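Amidohydrolase (Mycoplasma synoviae, PDB 3OVG) catalyses the hydrolysis of D-xylono-1,4-lactone 5-phosphate and L-arabino-1,4-lactone 5-phosphate, and also of carboxy 1,4-lactones, using two zinc ions per subunit. Local coordinates at residues L166-L171 with K350-N355; V173-S178 with K200-F205; E255-L260 with P304-V309; H268-L273 with K325-F330. All coordinates share one frame; numbering follows the deposited sequence.

The four contacts illustrate how a TIM barrel is built from consecutive strands and helices and then overlaid by its C-terminal helix. Contacts 1 and 2 share helix 165-181, have centres about 12 Å apart and touch through Leu168, Leu171, His201, Leu202 and Phe205. Contacts 3 and 4 lie on another part of the barrel wall, with centres about 18 Å apart, and meet where Leu271 of strand 269-271 packs on Ile257 and Leu306. Along the chain, contact 1 encloses the other three: contact 2 closes first, whereas contacts 3 and 4 alternate their segments. Contacts 1 and 3, about 38 Å apart between centres, are both outer-layer contacts far from the zinc site.

Contact 1 of 4, residues L166-L171 with K350-N355; sequences LELKAL and KELNLN
Leu168, on the outer helical layer of the TIM barrel, meets Leu352 and Leu354 at the Schellman motif that ends helix 343-351. One methyl, Leu168 CD2, serves both partners: it lies 3.8 Å from Leu352 CD1, the two side chains crossing at about a right angle, and 4.0 Å from Leu354 CD1. With CG anti to the backbone N (chi1 -174°), the Leu168 side chain reaches out from its helix and also offers its root, CB standing 4.0 Å from Leu354 CD1. The second branch of Leu354 goes to the next residue, its CD2 resting 4.2 Å from Lys169 CB. Only the base of that lysine takes part; the extended chain carries NZ away to the carbonyl oxygens of Leu114 and Val117.

What sets Leu352 and Leu354 side by side is the reversal of the backbone at Asn353, whose positive phi makes it the C' residue of the motif. Asn353 N returns to Lys350 O at 3.1 Å, and Leu354 N to the carbonyl oxygen of Lys349. Arg165, at the start of helix 165-181, ties the turn down further through the carbonyl oxygens of Leu352 and Asn353. Beyond it lies the subunit interface: Leu352 packs on Gly289 of the second subunit, and Glu351 OE1 forms a salt bridge with NH2 of Arg282 of that same subunit.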
loop_
_atom_site.group_PDB
_atom_site.type_symbol
_atom_site.label_atom_id
_atom_site.label_comp_id
_atom_site.label_asym_id
_atom_site.label_seq_id
_atom_site.Cartn_x
_atom_site.Cartn_y
_atom_site.Cartn_z
ATOM N N LEU A 166 13.554 21.807 -11.907
ATOM C CA LEU A 166 14.295 22.077 -10.657
ATOM C C LEU A 166 15.695 21.449 -10.632
ATOM O O LEU A 166 16.598 21.910 -9.914
ATOM C CB LEU A 166 13.483 21.643 -9.422
ATOM C CG LEU A 166 12.702 22.770 -8.718
ATOM C CD1 LEU A 166 12.360 23.991 -9.586
ATOM C CD2 LEU A 166 11.507 22.301 -7.887
ATOM N N GLU A 167 15.856 20.394 -11.404
ATOM C CA GLU A 167 17.149 19.760 -11.589
ATOM C C GLU A 167 18.048 20.560 -12.558
ATOM O O GLU A 167 19.270 20.571 -12.411
ATOM C CB GLU A 167 16.936 18.294 -12.045
ATOM C CG GLU A 167 16.114 17.536 -10.993
ATOM C CD GLU A 167 15.645 16.135 -11.406
ATOM O OE1 GLU A 167 15.486 15.836 -12.619
ATOM O OE2 GLU A 167 15.382 15.359 -10.489
ATOM N N LEU A 168 17.460 21.191 -13.571
ATOM C CA LEU A 168 18.262 22.051 -14.425
ATOM C C LEU A 168 18.704 23.266 -13.596
ATOM O O LEU A 168 19.792 23.762 -13.757
ATOM C CB LEU A 168 17.486 22.473 -15.673
ATOM C CG LEU A 168 18.275 23.268 -16.722
ATOM C CD1 LEU A 168 19.488 22.470 -17.138
ATOM C CD2 LEU A 168 17.415 23.590 -17.956
ATOM N N LYS A 169 17.841 23.736 -12.701
ATOM C CA LYS A 169 18.206 24.785 -11.741
ATOM C C LYS A 169 19.389 24.348 -10.859
ATOM O O LYS A 169 20.340 25.101 -10.644
ATOM C CB LYS A 169 17.009 25.127 -10.841
ATOM C CG LYS A 169 17.233 26.401 -10.017
ATOM C CD LYS A 169 15.924 26.860 -9.350
ATOM C CE LYS A 169 16.184 28.049 -8.453
ATOM N NZ LYS A 169 14.964 28.381 -7.692
ATOM N N ALA A 170 19.342 23.113 -10.369
ATOM C CA ALA A 170 20.410 22.632 -9.495
ATOM C C ALA A 170 21.682 22.412 -10.313
ATOM O O ALA A 170 22.787 22.638 -9.809
ATOM C CB ALA A 170 19.985 21.339 -8.775
ATOM N N LEU A 171 21.538 22.042 -11.590
ATOM C CA LEU A 171 22.720 21.913 -12.455
ATOM C C LEU A 171 23.379 23.272 -12.665
ATOM O O LEU A 171 24.594 23.391 -12.660
ATOM C CB LEU A 171 22.375 21.260 -13.825
ATOM C CG LEU A 171 22.049 19.758 -13.778
ATOM C CD1 LEU A 171 21.510 19.284 -15.114
ATOM C CD2 LEU A 171 23.291 18.970 -13.420
ATOM N N LYS A 350 14.133 28.475 -21.073
ATOM C CA LYS A 350 12.919 29.150 -21.507
ATOM C C LYS A 350 11.763 28.143 -21.594
ATOM O O LYS A 350 10.680 28.382 -21.038
ATOM C CB LYS A 350 13.157 29.861 -22.846
ATOM C CG LYS A 350 11.918 30.574 -23.400
ATOM C CD LYS A 350 12.090 30.925 -24.879
ATOM C CE LYS A 350 10.801 31.519 -25.486
ATOM N NZ LYS A 350 10.845 31.585 -26.995
ATOM N N GLU A 351 12.009 27.009 -22.258
ATOM C CA GLU A 351 11.023 25.925 -22.350
ATOM C C GLU A 351 10.519 25.403 -20.988
ATOM O O GLU A 351 9.345 25.028 -20.848
ATOM C CB GLU A 351 11.600 24.769 -23.169
ATOM C CG GLU A 351 11.688 25.050 -24.640
ATOM C CD GLU A 351 11.759 23.782 -25.448
ATOM O OE1 GLU A 351 12.550 22.881 -25.068
ATOM O OE2 GLU A 351 11.015 23.674 -26.451
ATOM N N LEU A 352 11.403 25.390 -19.988
ATOM C CA LEU A 352 11.077 24.898 -18.654
ATOM C C LEU A 352 10.711 26.039 -17.684
ATOM O O LEU A 352 10.767 25.861 -16.469
ATOM C CB LEU A 352 12.278 24.100 -18.094
ATOM C CG LEU A 352 12.723 22.877 -18.928
ATOM C CD1 LEU A 352 13.954 22.139 -18.341
ATOM C CD2 LEU A 352 11.555 21.920 -19.013
ATOM N N ASN A 353 10.370 27.214 -18.216
ATOM C CA ASN A 353 10.038 28.389 -17.381
ATOM C C ASN A 353 10.963 28.685 -16.189
ATOM O O ASN A 353 10.505 28.847 -15.061
ATOM C CB ASN A 353 8.579 28.342 -16.899
ATOM C CG ASN A 353 7.579 28.426 -18.056
ATOM O OD1 ASN A 353 7.388 27.463 -18.801
ATOM N ND2 ASN A 353 6.938 29.580 -18.205
ATOM N N LEU A 354 12.263 28.780 -16.435
ATOM C CA LEU A 354 13.191 29.023 -15.334
ATOM C C LEU A 354 13.666 30.488 -15.229
ATOM O O LEU A 354 14.212 30.900 -14.203
ATOM C CB LEU A 354 14.378 28.066 -15.404
ATOM C CG LEU A 354 14.034 26.649 -14.935
ATOM C CD1 LEU A 354 15.059 25.652 -15.485
ATOM C CD2 LEU A 354 13.962 26.577 -13.411
ATOM N N ASN A 355 13.443 31.281 -16.264
ATOM C CA ASN A 355 13.859 32.687 -16.201
ATOM C C ASN A 355 13.389 33.407 -14.936
ATOM O O ASN A 355 12.222 33.787 -14.831
ATOM C CB ASN A 355 13.386 33.426 -17.443
ATOM C CG ASN A 355 13.586 32.614 -18.686
ATOM O OD1 ASN A 355 14.717 32.273 -19.030
ATOM N ND2 ASN A 355 12.482 32.253 -19.355
#

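Contact 2 of 4, residues V173-S178 with K200-F205; sequences VAARTS and KHLIGF
Ala174 touches the edge of the contact, its CB 4.4 Å from Leu202 CD2, and the next residue carries most of it. Ala175 CB points toward segment 200-205 and is received between two side chains one turn apart: it lies 3.5 Å from Phe205 CB and 4.0 Å from Leu202 CD2, while Leu202 O is 3.9 Å away. The small methyl lets the backbones come close, with the CA atoms of Ala175 and Leu202 5.6 Å apart. Phe205, with CG anti to its carbonyl carbon (chi1 -76°), presents CB and the root of its ring obliquely to that methyl. Arg176 turns back to a salt bridge with Glu172. On the far flank, Thr177 OG1 reaches Val173 O at 2.8 Å, from the face of the carbonyl plane opposite to that used by Thr177 N, so the carbonyl oxygen of buried Val173 is gripped twice. Ser178 OG is satisfied by the carbonyl oxygen of Cys183.

The short axes approach to 8.9 Å at a crossing angle of -45°. Helices 165-181 and 195-205 flank strand 185-190 in sequence, as successive outer helices of the barrel; helix 119-131 covers Val173 and Thr177, and helix 343-351 lies against His201 and Phe205.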
loop_
_atom_site.group_PDB
_atom_site.type_symbol
_atom_site.label_atom_id
_atom_site.label_comp_id
_atom_site.label_asym_id
_atom_site.label_seq_id
_atom_site.Cartn_x
_atom_site.Cartn_y
_atom_site.Cartn_z
ATOM N N VAL A 173 23.151 25.731 -10.582
ATOM C CA VAL A 173 23.754 26.061 -9.303
ATOM C C VAL A 173 25.129 25.360 -9.189
ATOM O O VAL A 173 26.123 25.963 -8.783
ATOM C CB VAL A 173 22.827 25.691 -8.129
ATOM C CG1 VAL A 173 23.639 25.632 -6.818
ATOM C CG2 VAL A 173 21.652 26.692 -8.020
ATOM N N ALA A 174 25.197 24.101 -9.604
ATOM C CA ALA A 174 26.453 23.358 -9.513
ATOM C C ALA A 174 27.512 23.987 -10.432
ATOM O O ALA A 174 28.645 24.206 -10.035
ATOM C CB ALA A 174 26.216 21.926 -9.900
ATOM N N ALA A 175 27.137 24.268 -11.672
ATOM C CA ALA A 175 28.078 24.839 -12.642
ATOM C C ALA A 175 28.597 26.187 -12.148
ATOM O O ALA A 175 29.796 26.460 -12.209
ATOM C CB ALA A 175 27.431 24.960 -14.043
ATOM N N ARG A 176 27.701 27.017 -11.627
ATOM C CA ARG A 176 28.118 28.361 -11.183
ATOM C C ARG A 176 29.046 28.336 -9.944
ATOM O O ARG A 176 30.018 29.085 -9.843
ATOM C CB ARG A 176 26.880 29.246 -10.956
ATOM C CG ARG A 176 26.192 29.650 -12.291
ATOM C CD ARG A 176 24.812 30.292 -12.123
ATOM N NE ARG A 176 24.832 31.593 -11.456
ATOM C CZ ARG A 176 23.831 32.477 -11.516
ATOM N NH1 ARG A 176 22.743 32.201 -12.232
ATOM N NH2 ARG A 176 23.916 33.647 -10.877
ATOM N N THR A 177 28.731 27.464 -9.003
ATOM C CA THR A 177 29.555 27.274 -7.804
ATOM C C THR A 177 30.911 26.717 -8.200
ATOM O O THR A 177 31.957 27.114 -7.658
ATOM C CB THR A 177 28.855 26.301 -6.836
ATOM O OG1 THR A 177 27.576 26.841 -6.508
ATOM C CG2 THR A 177 29.642 26.115 -5.521
ATOM N N SER A 178 30.908 25.794 -9.152
ATOM C CA SER A 178 32.159 25.165 -9.572
ATOM C C SER A 178 33.032 26.221 -10.300
ATOM O O SER A 178 34.218 26.390 -10.030
ATOM C CB SER A 178 31.877 23.964 -10.488
ATOM O OG SER A 178 33.085 23.453 -11.032
ATOM N N LYS A 200 26.223 17.889 -21.141
ATOM C CA LYS A 200 26.141 19.043 -22.042
ATOM C C LYS A 200 25.648 20.287 -21.337
ATOM O O LYS A 200 26.117 21.396 -21.597
ATOM C CB LYS A 200 25.249 18.710 -23.228
ATOM C CG LYS A 200 25.906 17.671 -24.138
ATOM C CD LYS A 200 24.863 16.799 -24.825
ATOM C CE LYS A 200 24.505 17.271 -26.209
ATOM N NZ LYS A 200 23.749 16.190 -26.972
ATOM N N HIS A 201 24.705 20.114 -20.417
ATOM C CA HIS A 201 24.165 21.283 -19.750
ATOM C C HIS A 201 25.242 21.935 -18.913
ATOM O O HIS A 201 25.457 23.128 -19.025
ATOM C CB HIS A 201 22.902 20.959 -18.925
ATOM C CG HIS A 201 21.762 20.488 -19.759
ATOM N ND1 HIS A 201 20.792 19.626 -19.291
ATOM C CD2 HIS A 201 21.446 20.752 -21.048
ATOM C CE1 HIS A 201 19.930 19.378 -20.259
ATOM N NE2 HIS A 201 20.306 20.048 -21.334
ATOM N N LEU A 202 25.924 21.161 -18.086
ATOM C CA LEU A 202 26.924 21.722 -17.183
ATOM C C LEU A 202 27.961 22.477 -17.981
ATOM O O LEU A 202 28.342 23.581 -17.618
ATOM C CB LEU A 202 27.600 20.615 -16.350
ATOM C CG LEU A 202 26.708 20.036 -15.268
ATOM C CD1 LEU A 202 27.442 18.853 -14.685
ATOM C CD2 LEU A 202 26.419 21.088 -14.196
ATOM N N ILE A 203 28.424 21.853 -19.058
ATOM C CA ILE A 203 29.407 22.441 -19.930
ATOM C C ILE A 203 28.819 23.645 -20.622
ATOM O O ILE A 203 29.493 24.632 -20.809
ATOM C CB ILE A 203 29.874 21.418 -20.983
ATOM C CG1 ILE A 203 30.708 20.317 -20.311
ATOM C CG2 ILE A 203 30.628 22.136 -22.088
ATOM C CD1 ILE A 203 30.918 19.022 -21.206
ATOM N N GLY A 204 27.539 23.575 -20.969
ATOM C CA GLY A 204 26.859 24.727 -21.534
ATOM C C GLY A 204 26.804 25.932 -20.593
ATOM O O GLY A 204 26.803 27.082 -21.047
ATOM N N PHE A 205 26.721 25.690 -19.289
ATOM C CA PHE A 205 26.758 26.794 -18.343
ATOM C C PHE A 205 28.172 27.361 -18.212
ATOM O O PHE A 205 28.353 28.438 -17.657
ATOM C CB PHE A 205 26.259 26.380 -16.966
ATOM C CG PHE A 205 24.785 26.254 -16.876
ATOM C CD1 PHE A 205 23.979 27.378 -16.979
ATOM C CD2 PHE A 205 24.203 25.011 -16.694
ATOM C CE1 PHE A 205 22.592 27.268 -16.876
ATOM C CE2 PHE A 205 22.826 24.876 -16.598
ATOM C CZ PHE A 205 22.007 26.006 -16.695
#

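Contact 3 of 4, residues E255-L260 with P304-V309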
loop_
_atom_site.group_PDB
_atom_site.type_symbol
_atom_site.label_atom_id
_atom_site.label_comp_id
_atom_site.label_asym_id
_atom_site.label_seq_id
_atom_site.Cartn_x
_atom_site.Cartn_y
_atom_site.Cartn_z
ATOM N N GLU A 255 32.911 -6.163 -17.699
ATOM C CA GLU A 255 33.093 -6.193 -19.144
ATOM C C GLU A 255 32.815 -4.825 -19.792
ATOM O O GLU A 255 33.448 -4.455 -20.772
ATOM C CB GLU A 255 32.287 -7.334 -19.786
ATOM C CG GLU A 255 32.678 -8.720 -19.226
ATOM C CD GLU A 255 31.909 -9.858 -19.876
ATOM O OE1 GLU A 255 30.899 -9.564 -20.533
ATOM O OE2 GLU A 255 32.318 -11.047 -19.747
ATOM N N ASN A 256 31.892 -4.047 -19.243
ATOM C CA ASN A 256 31.683 -2.729 -19.842
ATOM C C ASN A 256 32.888 -1.782 -19.628
ATOM O O ASN A 256 33.311 -1.013 -20.536
ATOM C CB ASN A 256 30.323 -2.149 -19.414
ATOM C CG ASN A 256 29.168 -2.746 -20.215
ATOM O OD1 ASN A 256 29.378 -3.252 -21.312
ATOM N ND2 ASN A 256 27.949 -2.669 -19.679
ATOM N N ILE A 257 33.497 -1.894 -18.457
ATOM C CA ILE A 257 34.686 -1.115 -18.143
ATOM C C ILE A 257 35.854 -1.538 -19.062
ATOM O O ILE A 257 36.587 -0.690 -19.589
ATOM C CB ILE A 257 35.023 -1.241 -16.642
ATOM C CG1 ILE A 257 34.143 -0.293 -15.819
ATOM C CG2 ILE A 257 36.482 -0.908 -16.339
ATOM C CD1 ILE A 257 34.385 -0.479 -14.367
ATOM N N LYS A 258 35.991 -2.845 -19.270
ATOM C CA LYS A 258 36.992 -3.397 -20.187
ATOM C C LYS A 258 36.824 -2.793 -21.605
ATOM O O LYS A 258 37.806 -2.383 -22.245
ATOM C CB LYS A 258 36.883 -4.949 -20.180
ATOM C CG LYS A 258 37.500 -5.758 -21.397
ATOM C CD LYS A 258 38.953 -5.519 -21.592
ATOM C CE LYS A 258 39.711 -6.758 -22.213
ATOM N NZ LYS A 258 39.652 -6.860 -23.715
ATOM N N TYR A 259 35.589 -2.738 -22.091
ATOM C CA TYR A 259 35.312 -2.139 -23.394
ATOM C C TYR A 259 35.839 -0.693 -23.425
ATOM O O TYR A 259 36.577 -0.300 -24.341
ATOM C CB TYR A 259 33.812 -2.218 -23.733
ATOM C CG TYR A 259 33.403 -1.453 -24.984
ATOM C CD1 TYR A 259 33.515 -2.037 -26.260
ATOM C CD2 TYR A 259 32.928 -0.149 -24.903
ATOM C CE1 TYR A 259 33.149 -1.332 -27.419
ATOM C CE2 TYR A 259 32.563 0.574 -26.078
ATOM C CZ TYR A 259 32.682 -0.029 -27.316
ATOM O OH TYR A 259 32.334 0.661 -28.465
ATOM N N LEU A 260 35.492 0.087 -22.403
ATOM C CA LEU A 260 35.887 1.486 -22.363
ATOM C C LEU A 260 37.414 1.637 -22.328
ATOM O O LEU A 260 37.971 2.545 -22.964
ATOM C CB LEU A 260 35.282 2.185 -21.148
ATOM C CG LEU A 260 33.773 2.307 -21.183
ATOM C CD1 LEU A 260 33.269 3.007 -19.891
ATOM C CD2 LEU A 260 33.365 3.093 -22.438
ATOM N N PRO A 304 39.872 -7.886 -8.436
ATOM C CA PRO A 304 40.318 -9.142 -9.067
ATOM C C PRO A 304 39.454 -9.504 -10.268
ATOM O O PRO A 304 39.989 -10.035 -11.243
ATOM C CB PRO A 304 40.184 -10.184 -7.951
ATOM C CG PRO A 304 40.347 -9.371 -6.682
ATOM C CD PRO A 304 39.723 -8.020 -6.977
ATOM N N LEU A 305 38.153 -9.205 -10.227
ATOM C CA LEU A 305 37.313 -9.489 -11.391
ATOM C C LEU A 305 37.688 -8.625 -12.601
ATOM O O LEU A 305 37.712 -9.103 -13.742
ATOM C CB LEU A 305 35.822 -9.346 -11.064
ATOM C CG LEU A 305 34.830 -9.508 -12.229
ATOM C CD1 LEU A 305 34.864 -10.933 -12.807
ATOM C CD2 LEU A 305 33.357 -9.153 -11.774
ATOM N N LEU A 306 37.941 -7.344 -12.351
ATOM C CA LEU A 306 38.459 -6.453 -13.391
ATOM C C LEU A 306 39.709 -7.038 -14.076
ATOM O O LEU A 306 39.804 -7.078 -15.311
ATOM C CB LEU A 306 38.783 -5.085 -12.801
ATOM C CG LEU A 306 37.932 -3.879 -13.235
ATOM C CD1 LEU A 306 36.532 -4.208 -13.709
ATOM C CD2 LEU A 306 37.917 -2.817 -12.148
ATOM N N LYS A 307 40.672 -7.473 -13.280
ATOM C CA LYS A 307 41.898 -8.021 -13.880
ATOM C C LYS A 307 41.542 -9.265 -14.646
ATOM O O LYS A 307 42.097 -9.511 -15.719
ATOM C CB LYS A 307 42.963 -8.379 -12.832
ATOM C CG LYS A 307 43.427 -7.201 -11.972
ATOM C CD LYS A 307 44.736 -7.559 -11.193
ATOM C CE LYS A 307 45.255 -6.346 -10.406
ATOM N NZ LYS A 307 44.084 -5.644 -9.768
ATOM N N GLN A 308 40.625 -10.060 -14.094
ATOM C CA GLN A 308 40.208 -11.312 -14.742
ATOM C C GLN A 308 39.654 -11.133 -16.150
ATOM O O GLN A 308 39.938 -11.940 -17.049
ATOM C CB GLN A 308 39.159 -12.063 -13.886
ATOM C CG GLN A 308 38.827 -13.461 -14.421
ATOM C CD GLN A 308 37.820 -14.271 -13.555
ATOM O OE1 GLN A 308 37.368 -13.829 -12.499
ATOM N NE2 GLN A 308 37.495 -15.468 -14.013
ATOM N N VAL A 309 38.823 -10.113 -16.347
ATOM C CA VAL A 309 38.244 -9.906 -17.666
ATOM C C VAL A 309 39.228 -9.166 -18.576
ATOM O O VAL A 309 38.940 -8.961 -19.743
ATOM C CB VAL A 309 36.911 -9.143 -17.598
ATOM C CG1 VAL A 309 35.921 -9.874 -16.674
ATOM C CG2 VAL A 309 37.150 -7.721 -17.126
#
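Leu306 opens the contact from the second helix, setting CD1 4.2 Å from Ile257 CG2 in a buried, wholly apolar meeting of branches. Its chi1 of -113°, together with an equally unusual chi2, brings the branches round to segment 255-260 although its CB starts off to one flank. The other branch, CD2, continues inward to Leu271 CD1 of the barrel strand, 4.2 Å away. Ala254, Val311 and Ile316 also line Leu306.

One turn later Val309 makes the broadest contact, dividing its two methyls between two polar residues that offer only their hydrocarbon parts. CG1 faces Glu255 CG at 4.3 Å, and CG2 faces Lys258 CB at 4.1 Å. The Lys258 chain, bent at its second and fourth torsions, then folds along the carbonyl of Val309, with CE 3.4 Å from Val309 O. Its ammonium group passes on to a salt bridge with Asp262. The carboxylate of Glu255 is likewise engaged elsewhere, OE2 bonding to the hydroxyl of Tyr224 of the third subunit, whose side chain also packs on Val309.

The axes of segments 255-260 and 304-309 approach to 9.5 Å and cross at -56°. Two outer helices of the TIM barrel, 250-262 and 296-309, pack here over its last strand, 269-271, which lies beneath Ile257 and Leu306; helix 223-233 lies against Asn256 and Tyr259, and helix 313-327 against Leu306.

Contact 4 of 4, residues H268-L273 with K325-F330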
loop_
_atom_site.group_PDB
_atom_site.type_symbol
_atom_site.label_atom_id
_atom_site.label_comp_id
_atom_site.label_asym_id
_atom_site.label_seq_id
_atom_site.Cartn_x
_atom_site.Cartn_y
_atom_site.Cartn_z
ATOM N N HIS A 268 38.819 8.307 -17.999
ATOM C CA HIS A 268 37.484 8.871 -17.778
ATOM C C HIS A 268 36.566 8.025 -16.909
ATOM O O HIS A 268 35.347 8.131 -17.011
ATOM C CB HIS A 268 36.840 9.153 -19.120
ATOM C CG HIS A 268 37.560 10.214 -19.868
ATOM N ND1 HIS A 268 37.181 11.539 -19.821
ATOM C CD2 HIS A 268 38.689 10.164 -20.617
ATOM C CE1 HIS A 268 38.030 12.256 -20.539
ATOM N NE2 HIS A 268 38.951 11.444 -21.035
ATOM N N ILE A 269 37.169 7.242 -16.018
ATOM C CA ILE A 269 36.445 6.292 -15.207
ATOM C C ILE A 269 36.892 6.386 -13.753
ATOM O O ILE A 269 38.087 6.289 -13.449
ATOM C CB ILE A 269 36.724 4.867 -15.695
ATOM C CG1 ILE A 269 36.353 4.732 -17.174
ATOM C CG2 ILE A 269 35.988 3.832 -14.815
ATOM C CD1 ILE A 269 36.626 3.330 -17.746
ATOM N N THR A 270 35.946 6.537 -12.836
ATOM C CA THR A 270 36.304 6.333 -11.446
ATOM C C THR A 270 35.408 5.238 -10.879
ATOM O O THR A 270 34.471 4.771 -11.553
ATOM C CB THR A 270 36.178 7.637 -10.617
ATOM O OG1 THR A 270 34.868 8.154 -10.786
ATOM C CG2 THR A 270 37.198 8.673 -11.100
ATOM N N LEU A 271 35.700 4.813 -9.655
ATOM C CA LEU A 271 34.960 3.724 -9.011
ATOM C C LEU A 271 34.447 4.191 -7.640
ATOM O O LEU A 271 34.910 5.192 -7.107
ATOM C CB LEU A 271 35.843 2.494 -8.842
ATOM C CG LEU A 271 35.966 1.516 -10.025
ATOM C CD1 LEU A 271 36.802 0.319 -9.598
ATOM C CD2 LEU A 271 34.563 1.068 -10.443
ATOM N N SER A 272 33.502 3.441 -7.094
ATOM C CA SER A 272 32.785 3.795 -5.873
ATOM C C SER A 272 31.978 2.571 -5.460
ATOM O O SER A 272 31.768 1.668 -6.270
ATOM C CB SER A 272 31.840 4.960 -6.122
ATOM O OG SER A 272 30.801 4.598 -7.022
ATOM N N LEU A 273 31.553 2.521 -4.204
ATOM C CA LEU A 273 30.633 1.481 -3.758
ATOM C C LEU A 273 29.193 2.063 -3.618
ATOM O O LEU A 273 28.188 1.338 -3.732
ATOM C CB LEU A 273 31.124 0.838 -2.450
ATOM C CG LEU A 273 32.127 -0.305 -2.640
ATOM C CD1 LEU A 273 31.806 -1.011 -3.953
ATOM C CD2 LEU A 273 33.551 0.159 -2.653
ATOM N N LYS A 325 42.659 12.110 -8.804
ATOM C CA LYS A 325 43.633 13.161 -8.581
ATOM C C LYS A 325 43.349 14.332 -9.523
ATOM O O LYS A 325 43.454 15.517 -9.145
ATOM C CB LYS A 325 45.058 12.611 -8.781
ATOM C CG LYS A 325 46.157 13.628 -8.659
ATOM C CD LYS A 325 47.456 12.973 -8.113
ATOM C CE LYS A 325 48.289 12.315 -9.184
ATOM N NZ LYS A 325 49.378 13.246 -9.672
ATOM N N ARG A 326 42.962 13.980 -10.741
ATOM C CA ARG A 326 42.538 14.939 -11.758
ATOM C C ARG A 326 41.180 15.571 -11.456
ATOM O O ARG A 326 41.067 16.782 -11.358
ATOM C CB ARG A 326 42.492 14.278 -13.137
ATOM C CG ARG A 326 41.935 15.189 -14.202
ATOM C CD ARG A 326 42.045 14.577 -15.607
ATOM N NE ARG A 326 41.217 13.381 -15.807
ATOM C CZ ARG A 326 39.887 13.395 -15.862
ATOM N NH1 ARG A 326 39.224 14.537 -15.702
ATOM N NH2 ARG A 326 39.206 12.266 -16.060
ATOM N N VAL A 327 40.149 14.753 -11.297
ATOM C CA VAL A 327 38.785 15.276 -11.270
ATOM C C VAL A 327 38.403 15.959 -9.948
ATOM O O VAL A 327 37.481 16.768 -9.936
ATOM C CB VAL A 327 37.750 14.203 -11.632
ATOM C CG1 VAL A 327 38.042 13.646 -13.006
ATOM C CG2 VAL A 327 37.733 13.066 -10.582
ATOM N N LEU A 328 39.126 15.663 -8.863
ATOM C CA LEU A 328 38.820 16.235 -7.550
ATOM C C LEU A 328 39.665 17.469 -7.215
ATOM O O LEU A 328 39.440 18.114 -6.187
ATOM C CB LEU A 328 38.989 15.181 -6.442
ATOM C CG LEU A 328 38.031 13.977 -6.490
ATOM C CD1 LEU A 328 38.429 13.012 -5.359
ATOM C CD2 LEU A 328 36.598 14.437 -6.270
ATOM N N ALA A 329 40.639 17.793 -8.070
ATOM C CA ALA A 329 41.510 18.949 -7.830
ATOM C C ALA A 329 40.730 20.240 -8.058
ATOM O O ALA A 329 39.983 20.315 -9.021
ATOM C CB ALA A 329 42.725 18.885 -8.779
ATOM N N PHE A 330 40.872 21.254 -7.212
ATOM C CA PHE A 330 40.219 22.525 -7.528
ATOM C C PHE A 330 40.807 23.168 -8.786
ATOM O O PHE A 330 42.022 23.107 -9.020
ATOM C CB PHE A 330 40.316 23.504 -6.353
ATOM C CG PHE A 330 39.169 23.372 -5.358
ATOM C CD1 PHE A 330 38.800 22.129 -4.868
ATOM C CD2 PHE A 330 38.472 24.486 -4.933
ATOM C CE1 PHE A 330 37.759 21.990 -3.956
ATOM C CE2 PHE A 330 37.427 24.369 -3.998
ATOM C CZ PHE A 330 37.067 23.135 -3.515
#
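Arg326 NH2 is gripped by two oxygens, the carbonyl of Lys267 and the hydroxyl of Thr236, and with this double hold the guanidinium edge lies against His268. The nitrogen stands 4.2 Å from His268 CA, which lies near the guanidinium plane. Arg326 reaches there with CG anti to the backbone N (chi1 175°) and a bend at chi3. Arg326 NH2 comes no nearer than 4.3 Å to His268 ND1, and the two do not bond; ND1 instead bonds to the carbonyl oxygen of Val235.

Deeper in, the contact turns apolar. Thr270 CG2 and Val327 CG2 meet methyl to methyl at 4.5 Å, a light touch, while Thr270 OG1 turns to the side-chain nitrogen NE2 of Gln213. The backbone beyond Arg326 is held too, since Lys211 NZ bonds to both Arg326 O and Ala329 O.

Strand 269-271 is the last of the eight barrel strands. It pairs with strand 236-239 and, through a backbone bond of Leu271 with Cys25, with the first strand, as a closed TIM barrel requires. Three residues on from Leu271, Asp274 binds a zinc ion, the usual placing of metal ligands in phosphotriesterase-family barrels, just past a strand's C-terminal end.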